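Local atomic coordinates of protein-L-isoaspartate(D-aspartate) O-methyltransferase (Sulfolobus tokodaii, PDB entry 1VBF), a protein that probably methylates L-isoaspartyl residues of damaged proteins with S-adenosyl-L-methionine, a step in their repair or degradation. Residues B[68-79]-B[88-99]; B[121-129]-B[195-203]. One frame throughout, in Å; residues are numbered along the deposited sequence.

Interaction 1: B[68-79]-B[88-99]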
# COMPACT_ATOMS: atom_id res chain seq x y z
N LEU B 68 23.73 35.30 -0.91
CA LEU B 68 23.26 36.65 -0.67
C LEU B 68 24.39 37.63 -0.37
O LEU B 68 25.29 37.33 0.41
CB LEU B 68 22.29 36.62 0.50
CG LEU B 68 20.99 35.86 0.30
CD1 LEU B 68 20.25 35.71 1.65
CD2 LEU B 68 20.14 36.59 -0.74
N HIS B 69 24.36 38.80 -1.01
CA HIS B 69 25.36 39.84 -0.76
C HIS B 69 24.81 41.27 -0.95
O HIS B 69 23.68 41.45 -1.39
CB HIS B 69 26.65 39.60 -1.58
CG HIS B 69 26.44 39.42 -3.05
ND1 HIS B 69 26.07 40.45 -3.88
CD2 HIS B 69 26.58 38.32 -3.84
CE1 HIS B 69 25.99 40.00 -5.13
NE2 HIS B 69 26.29 38.72 -5.13
N LYS B 70 25.62 42.26 -0.59
CA LYS B 70 25.26 43.68 -0.70
C LYS B 70 24.61 44.05 -2.01
O LYS B 70 24.95 43.52 -3.06
CB LYS B 70 26.49 44.59 -0.59
CG LYS B 70 27.44 44.35 0.57
CD LYS B 70 28.74 45.15 0.36
CE LYS B 70 29.77 44.86 1.46
NZ LYS B 70 31.07 45.58 1.20
N GLY B 71 23.68 45.00 -1.94
CA GLY B 71 23.03 45.50 -3.13
C GLY B 71 22.23 44.60 -4.05
O GLY B 71 22.11 44.90 -5.23
N GLN B 72 21.68 43.51 -3.54
CA GLN B 72 20.86 42.67 -4.40
C GLN B 72 19.38 42.98 -4.14
O GLN B 72 19.02 43.59 -3.13
CB GLN B 72 21.10 41.18 -4.13
CG GLN B 72 22.51 40.70 -4.30
CD GLN B 72 22.66 39.20 -4.02
OE1 GLN B 72 22.33 38.71 -2.93
NE2 GLN B 72 23.17 38.47 -5.01
N LYS B 73 18.53 42.57 -5.08
CA LYS B 73 17.10 42.75 -4.92
C LYS B 73 16.65 41.30 -4.83
O LYS B 73 16.90 40.51 -5.74
CB LYS B 73 16.49 43.41 -6.14
CG LYS B 73 15.14 44.04 -5.88
CD LYS B 73 14.71 44.82 -7.10
CE LYS B 73 13.56 45.76 -6.81
NZ LYS B 73 13.39 46.66 -7.98
N VAL B 74 15.99 40.96 -3.73
CA VAL B 74 15.56 39.59 -3.51
C VAL B 74 14.06 39.42 -3.42
O VAL B 74 13.40 40.15 -2.67
CB VAL B 74 16.18 39.04 -2.20
CG1 VAL B 74 15.64 37.65 -1.88
CG2 VAL B 74 17.70 39.06 -2.32
N LEU B 75 13.52 38.47 -4.17
CA LEU B 75 12.09 38.18 -4.12
C LEU B 75 11.92 36.94 -3.23
O LEU B 75 12.60 35.94 -3.46
CB LEU B 75 11.55 37.89 -5.52
CG LEU B 75 10.12 37.34 -5.54
CD1 LEU B 75 9.15 38.44 -5.17
CD2 LEU B 75 9.78 36.78 -6.91
N GLU B 76 11.05 37.02 -2.23
CA GLU B 76 10.79 35.91 -1.32
C GLU B 76 9.32 35.48 -1.37
O GLU B 76 8.45 36.26 -0.99
CB GLU B 76 11.10 36.31 0.13
CG GLU B 76 10.67 35.27 1.15
CD GLU B 76 10.73 35.75 2.58
OE1 GLU B 76 9.94 36.63 2.95
OE2 GLU B 76 11.58 35.24 3.36
N ILE B 77 9.05 34.23 -1.79
CA ILE B 77 7.68 33.74 -1.86
C ILE B 77 7.26 32.98 -0.60
O ILE B 77 7.63 31.82 -0.42
CB ILE B 77 7.46 32.79 -3.06
CG1 ILE B 77 8.04 33.37 -4.36
CG2 ILE B 77 5.98 32.50 -3.20
CD1 ILE B 77 7.48 34.71 -4.79
N GLY B 78 6.50 33.63 0.27
CA GLY B 78 6.04 33.01 1.50
C GLY B 78 6.56 33.68 2.76
O GLY B 78 7.25 33.06 3.57
N THR B 79 6.21 34.94 2.96
CA THR B 79 6.67 35.70 4.12
C THR B 79 6.58 34.96 5.45
O THR B 79 7.54 34.93 6.21
CB THR B 79 5.91 37.05 4.23
OG1 THR B 79 6.04 37.76 3.00
CG2 THR B 79 6.49 37.91 5.35
N ILE B 88 17.41 38.35 5.36
CA ILE B 88 17.76 38.76 4.01
C ILE B 88 17.90 40.30 3.96
O ILE B 88 18.86 40.85 3.40
CB ILE B 88 16.68 38.30 3.01
CG1 ILE B 88 16.54 36.78 3.08
CG2 ILE B 88 17.04 38.73 1.57
CD1 ILE B 88 15.44 36.23 2.23
N ALA B 89 16.93 40.98 4.55
CA ALA B 89 16.92 42.43 4.61
C ALA B 89 18.23 42.97 5.19
O ALA B 89 18.75 44.00 4.75
CB ALA B 89 15.75 42.89 5.45
N GLU B 90 18.77 42.28 6.18
CA GLU B 90 20.03 42.68 6.78
C GLU B 90 21.19 42.68 5.78
O GLU B 90 22.06 43.54 5.82
CB GLU B 90 20.39 41.73 7.91
CG GLU B 90 19.45 41.76 9.10
CD GLU B 90 19.75 42.89 10.07
OE1 GLU B 90 20.91 43.35 10.12
OE2 GLU B 90 18.82 43.30 10.81
N ILE B 91 21.19 41.75 4.84
CA ILE B 91 22.29 41.63 3.92
C ILE B 91 22.11 42.40 2.63
O ILE B 91 23.02 43.08 2.14
CB ILE B 91 22.48 40.12 3.52
CG1 ILE B 91 22.68 39.27 4.77
CG2 ILE B 91 23.61 39.95 2.46
CD1 ILE B 91 22.49 37.80 4.51
N VAL B 92 20.92 42.24 2.09
CA VAL B 92 20.57 42.79 0.80
C VAL B 92 20.11 44.26 0.73
O VAL B 92 19.79 44.88 1.74
CB VAL B 92 19.54 41.81 0.17
CG1 VAL B 92 18.25 42.53 -0.19
CG2 VAL B 92 20.16 41.12 -1.03
N ASP B 93 20.09 44.82 -0.48
CA ASP B 93 19.64 46.18 -0.65
C ASP B 93 18.14 46.23 -0.39
O ASP B 93 17.69 46.79 0.61
CB ASP B 93 19.92 46.69 -2.07
CG ASP B 93 19.44 48.11 -2.27
OD1 ASP B 93 19.35 48.59 -3.42
OD2 ASP B 93 19.14 48.76 -1.25
N LYS B 94 17.37 45.61 -1.29
CA LYS B 94 15.91 45.56 -1.16
C LYS B 94 15.31 44.16 -1.20
O LYS B 94 15.82 43.27 -1.86
CB LYS B 94 15.26 46.42 -2.25
CG LYS B 94 15.17 47.87 -1.85
CD LYS B 94 15.20 48.76 -3.06
CE LYS B 94 15.90 50.08 -2.74
NZ LYS B 94 16.36 50.77 -3.99
N VAL B 95 14.20 43.99 -0.49
CA VAL B 95 13.51 42.70 -0.42
C VAL B 95 12.01 42.83 -0.67
O VAL B 95 11.32 43.54 0.06
CB VAL B 95 13.69 42.06 0.98
CG1 VAL B 95 12.93 40.78 1.08
CG2 VAL B 95 15.13 41.79 1.24
N VAL B 96 11.51 42.15 -1.70
CA VAL B 96 10.07 42.14 -1.98
C VAL B 96 9.59 40.76 -1.48
O VAL B 96 10.10 39.74 -1.92
CB VAL B 96 9.78 42.26 -3.49
CG1 VAL B 96 8.32 41.99 -3.74
CG2 VAL B 96 10.16 43.66 -3.99
N SER B 97 8.63 40.74 -0.58
CA SER B 97 8.15 39.48 -0.03
C SER B 97 6.63 39.29 -0.09
O SER B 97 5.88 40.12 0.42
CB SER B 97 8.61 39.35 1.41
OG SER B 97 8.10 38.18 2.02
N VAL B 98 6.19 38.17 -0.67
CA VAL B 98 4.78 37.88 -0.85
C VAL B 98 4.19 36.84 0.12
O VAL B 98 4.82 35.83 0.39
CB VAL B 98 4.55 37.36 -2.28
CG1 VAL B 98 3.06 37.23 -2.56
CG2 VAL B 98 5.26 38.28 -3.28
N GLU B 99 2.98 37.07 0.61
CA GLU B 99 2.29 36.14 1.49
C GLU B 99 0.84 36.00 1.00
O GLU B 99 0.17 37.01 0.76
CB GLU B 99 2.30 36.65 2.92
CG GLU B 99 1.39 35.84 3.83
CD GLU B 99 1.80 34.38 3.90
OE1 GLU B 99 0.92 33.50 3.79
OE2 GLU B 99 3.01 34.11 4.06
O HOH W 1 3.96 39.69 2.84

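Interaction 2: B[121-129]-B[195-203]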
# COMPACT_ATOMS: atom_id res chain seq x y z
N ILE B 121 3.93 42.21 0.27
CA ILE B 121 2.75 42.01 -0.58
C ILE B 121 1.82 40.91 -0.07
O ILE B 121 2.28 39.85 0.35
CB ILE B 121 3.19 41.63 -2.01
CG1 ILE B 121 3.71 42.87 -2.74
CG2 ILE B 121 2.03 41.02 -2.78
CD1 ILE B 121 4.82 43.58 -2.03
N LEU B 122 0.50 41.16 -0.14
CA LEU B 122 -0.51 40.18 0.25
C LEU B 122 -1.08 39.68 -1.09
O LEU B 122 -1.85 40.39 -1.71
CB LEU B 122 -1.64 40.84 1.03
CG LEU B 122 -2.52 39.92 1.89
CD1 LEU B 122 -3.92 40.51 1.89
CD2 LEU B 122 -2.55 38.46 1.39
N GLY B 123 -0.70 38.49 -1.54
CA GLY B 123 -1.19 38.03 -2.82
C GLY B 123 -0.73 36.63 -3.19
O GLY B 123 -0.20 35.90 -2.36
N ASP B 124 -0.94 36.27 -4.45
CA ASP B 124 -0.59 34.95 -4.97
C ASP B 124 0.89 34.91 -5.27
O ASP B 124 1.34 35.43 -6.30
CB ASP B 124 -1.40 34.71 -6.25
CG ASP B 124 -1.14 33.35 -6.86
OD1 ASP B 124 -0.16 32.67 -6.52
OD2 ASP B 124 -1.94 32.97 -7.73
N GLY B 125 1.65 34.28 -4.39
CA GLY B 125 3.09 34.19 -4.59
C GLY B 125 3.50 33.49 -5.87
O GLY B 125 4.60 33.67 -6.38
N THR B 126 2.60 32.65 -6.38
CA THR B 126 2.82 31.91 -7.61
C THR B 126 3.05 32.87 -8.78
O THR B 126 3.62 32.51 -9.81
CB THR B 126 1.61 31.01 -7.84
OG1 THR B 126 1.87 29.74 -7.24
CG2 THR B 126 1.29 30.86 -9.29
N LEU B 127 2.60 34.11 -8.60
CA LEU B 127 2.76 35.13 -9.63
C LEU B 127 4.07 35.87 -9.42
O LEU B 127 4.49 36.66 -10.27
CB LEU B 127 1.60 36.12 -9.56
CG LEU B 127 0.23 35.43 -9.67
CD1 LEU B 127 -0.89 36.40 -9.36
CD2 LEU B 127 0.10 34.82 -11.07
N GLY B 128 4.72 35.61 -8.30
CA GLY B 128 5.94 36.32 -8.01
C GLY B 128 5.50 37.76 -7.85
O GLY B 128 4.44 37.99 -7.27
N TYR B 129 6.29 38.70 -8.36
CA TYR B 129 5.95 40.12 -8.27
C TYR B 129 6.61 40.91 -9.40
O TYR B 129 7.72 41.42 -9.28
CB TYR B 129 6.38 40.71 -6.93
CG TYR B 129 5.65 42.00 -6.62
CD1 TYR B 129 4.27 42.02 -6.47
CD2 TYR B 129 6.34 43.21 -6.53
CE1 TYR B 129 3.59 43.20 -6.23
CE2 TYR B 129 5.66 44.41 -6.30
CZ TYR B 129 4.29 44.39 -6.15
OH TYR B 129 3.61 45.56 -5.94
N ARG B 195 2.28 22.53 0.63
CA ARG B 195 2.01 22.93 -0.74
C ARG B 195 1.74 24.40 -0.93
O ARG B 195 1.03 25.02 -0.13
CB ARG B 195 0.83 22.14 -1.26
CG ARG B 195 1.13 20.69 -1.54
CD ARG B 195 -0.08 20.03 -2.12
NE ARG B 195 0.30 18.85 -2.87
CZ ARG B 195 -0.54 18.18 -3.66
NH1 ARG B 195 -1.79 18.59 -3.78
NH2 ARG B 195 -0.11 17.12 -4.33
N ILE B 196 2.30 24.96 -2.00
CA ILE B 196 2.09 26.36 -2.33
C ILE B 196 0.71 26.46 -2.98
O ILE B 196 0.29 25.55 -3.68
CB ILE B 196 3.13 26.84 -3.30
CG1 ILE B 196 3.11 28.37 -3.41
CG2 ILE B 196 2.89 26.21 -4.62
CD1 ILE B 196 4.31 28.95 -4.17
N GLY B 197 0.01 27.56 -2.73
CA GLY B 197 -1.31 27.71 -3.31
C GLY B 197 -1.30 28.78 -4.37
O GLY B 197 -0.37 29.57 -4.44
N GLY B 198 -2.31 28.80 -5.23
CA GLY B 198 -2.32 29.82 -6.25
C GLY B 198 -2.46 29.29 -7.66
O GLY B 198 -2.47 28.08 -7.88
N LEU B 199 -2.57 30.22 -8.60
CA LEU B 199 -2.74 29.92 -10.00
C LEU B 199 -1.88 28.75 -10.47
O LEU B 199 -2.38 27.82 -11.10
CB LEU B 199 -2.41 31.16 -10.84
CG LEU B 199 -3.26 31.51 -12.06
CD1 LEU B 199 -2.41 32.30 -13.03
CD2 LEU B 199 -3.78 30.28 -12.75
N TYR B 200 -0.58 28.80 -10.17
CA TYR B 200 0.33 27.73 -10.59
C TYR B 200 0.66 26.78 -9.46
O TYR B 200 1.74 26.21 -9.40
CB TYR B 200 1.60 28.34 -11.19
CG TYR B 200 1.30 29.17 -12.42
CD1 TYR B 200 1.02 28.58 -13.64
CD2 TYR B 200 1.20 30.56 -12.34
CE1 TYR B 200 0.64 29.34 -14.76
CE2 TYR B 200 0.81 31.33 -13.44
CZ TYR B 200 0.53 30.71 -14.64
OH TYR B 200 0.11 31.45 -15.73
N GLY B 201 -0.33 26.63 -8.57
CA GLY B 201 -0.22 25.73 -7.44
C GLY B 201 -0.78 24.36 -7.78
O GLY B 201 -0.71 23.94 -8.92
N PHE B 202 -1.36 23.65 -6.82
CA PHE B 202 -1.85 22.33 -7.13
C PHE B 202 -3.32 22.33 -7.49
O PHE B 202 -4.10 23.07 -6.91
CB PHE B 202 -1.58 21.37 -5.97
CG PHE B 202 -0.12 21.15 -5.71
CD1 PHE B 202 0.63 22.10 -5.01
CD2 PHE B 202 0.54 20.04 -6.22
CE1 PHE B 202 1.99 21.95 -4.83
CE2 PHE B 202 1.90 19.87 -6.05
CZ PHE B 202 2.64 20.83 -5.36
N TYR B 203 -3.67 21.49 -8.47
CA TYR B 203 -5.04 21.35 -8.93
C TYR B 203 -5.73 20.06 -8.46
O TYR B 203 -6.92 19.89 -8.68
CB TYR B 203 -5.11 21.47 -10.45
CG TYR B 203 -5.07 22.91 -10.91
CD1 TYR B 203 -3.86 23.56 -11.18
CD2 TYR B 203 -6.24 23.67 -10.97
CE1 TYR B 203 -3.82 24.93 -11.48
CE2 TYR B 203 -6.21 25.04 -11.25
CZ TYR B 203 -5.00 25.66 -11.50
OH TYR B 203 -5.00 27.01 -11.73

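Interaction 1: B[68-79]-B[88-99]
Ser97 OG donates a hydrogen bond of 2.6 Å to Glu76 OE1. It arrives on the anti lone pair of that oxygen, away from OE2. Glu76 has CG anti to its backbone N (chi1 172°) and an extended chain, which carries the carboxylate out from the sheet on the face that also bears Ser97. OE1 has a second partner in Thr85 of helix 83-91, and OE2 has a weak bond to Trp141. The buried carboxylate is thus gripped at both oxygens. A water bridges Thr79 OG1 and Ser97 O, donating to the latter.

The backbones pair as parallel strands, 73-77 with 94-99, at an axis angle of 13°. Val74 N bonds to Lys94 O (3.0 Å) and Val96 N to Val74 O (2.9 Å). Glu76 N and Val98 N continue the ladder. At its C-terminal end Val98 O accepts twice. Gly78 N, at 2.8 Å, lies nearly along its C=O axis. Thr79 N, at 3.1 Å, stands 45° above the carbonyl plane.

Apolar side chains pack on both faces beside the polar ones. Beside Glu76, Val74 CG2 meets Val92 CG2 at 3.5 Å, and Val74 CG1 meets Ile88 CG2 of the helix. Farther out, Leu68 crosses Ile91 at about a right angle, CB over CG2 at 4.1 Å. On the other face Leu75 CD1 lies 3.9 Å from Val96 CG1 and also reaches Val98. Here Lys73 points its ammonium to Glu132.

Strand 73-77, helix 83-91 and strand 94-99 form a beta-alpha-beta crossover of the Rossmann-like methyltransferase fold. The first strand runs into a glycine-rich turn with the sequence pattern of motif I, which in AdoMet-dependent methyltransferases lies beside the cofactor.

Interaction 2: B[121-129]-B[195-203]
The Tyr200 ring is met at its edge by Thr126 CG2, which lies in the ring plane beside CD2. Leu127 CD2 also sits near that plane, 4.3 Å from Tyr200 CE2. Neither residue lies over a ring face. The Tyr200 side chain swings to this position with CG anti to its carbonyl carbon (chi1 -61°), and Thr126 crosses it at about a right angle. Within 195-203 a second flat pair lies face on: Arg195 NE is 3.5 Å above the centre of the Phe202 ring. Ile196 O is at the edge of that ring, in plane. Arg195 also makes a cation-pi contact with Tyr206.

The polar link is made by Asp124. Its OD2 accepts from Leu199 N at 3.0 Å, with an N-H...O angle of 165°. The donor comes on the syn side, 19° out of the carboxylate plane. OD2 also lies 3.5 Å from Gly198 CA, where no side chain intervenes. Leu199 N belongs to a type I turn, Gly198 to Gly201, in which Gly201 N bonds to Gly198 O at 2.7 Å. Tyr203 OH ties down the Leu199 carbonyl on a lone pair, at 2.8 Å.

Around this bond the packing is mostly apolar. Leu127 CD2 meets Leu199 CD1 at 4.1 Å. The Ile196 methyl CD1 comes to 4.0 Å from the hydroxyl oxygen Thr126 OG1. A second subunit packs on Leu199 through its Leu147 and on Tyr200 through its Cys149, the residue of the interchain disulfide.

One oxygen of Asp124, just ahead of the 3-10 segment 125-127, ties the 198-201 turn to it by a single near-straight bond. Methyl and ring-edge contacts fill in beside it. The join pairs one directed bond with less directional packing, next to a subunit interface.

How the interactions relate
Interaction 1 and interaction 2 meet at neighbouring parallel strands of a mixed sheet, which interaction 2 reaches through strand 118-122. Their centres are about 18 Å apart. Strand 94-99 is the shared neighbour: it pairs with 73-77 on one side and with 118-122 on the other. Ser97 O lies 2.9 Å from Ile121 N, and Glu99 O lies 2.9 Å from Gly123 N, both probable hydrogen bonds. Ile77 CD1 also packs on Gly125 O at 3.4 Å. Interaction 1 pairs two strands of the sheet, and the first of them, 73-77, runs into the glycine-rich turn. Interaction 2 joins the loop beyond edge strand 118-122 to the segment ahead of helix 209-223, beside another subunit.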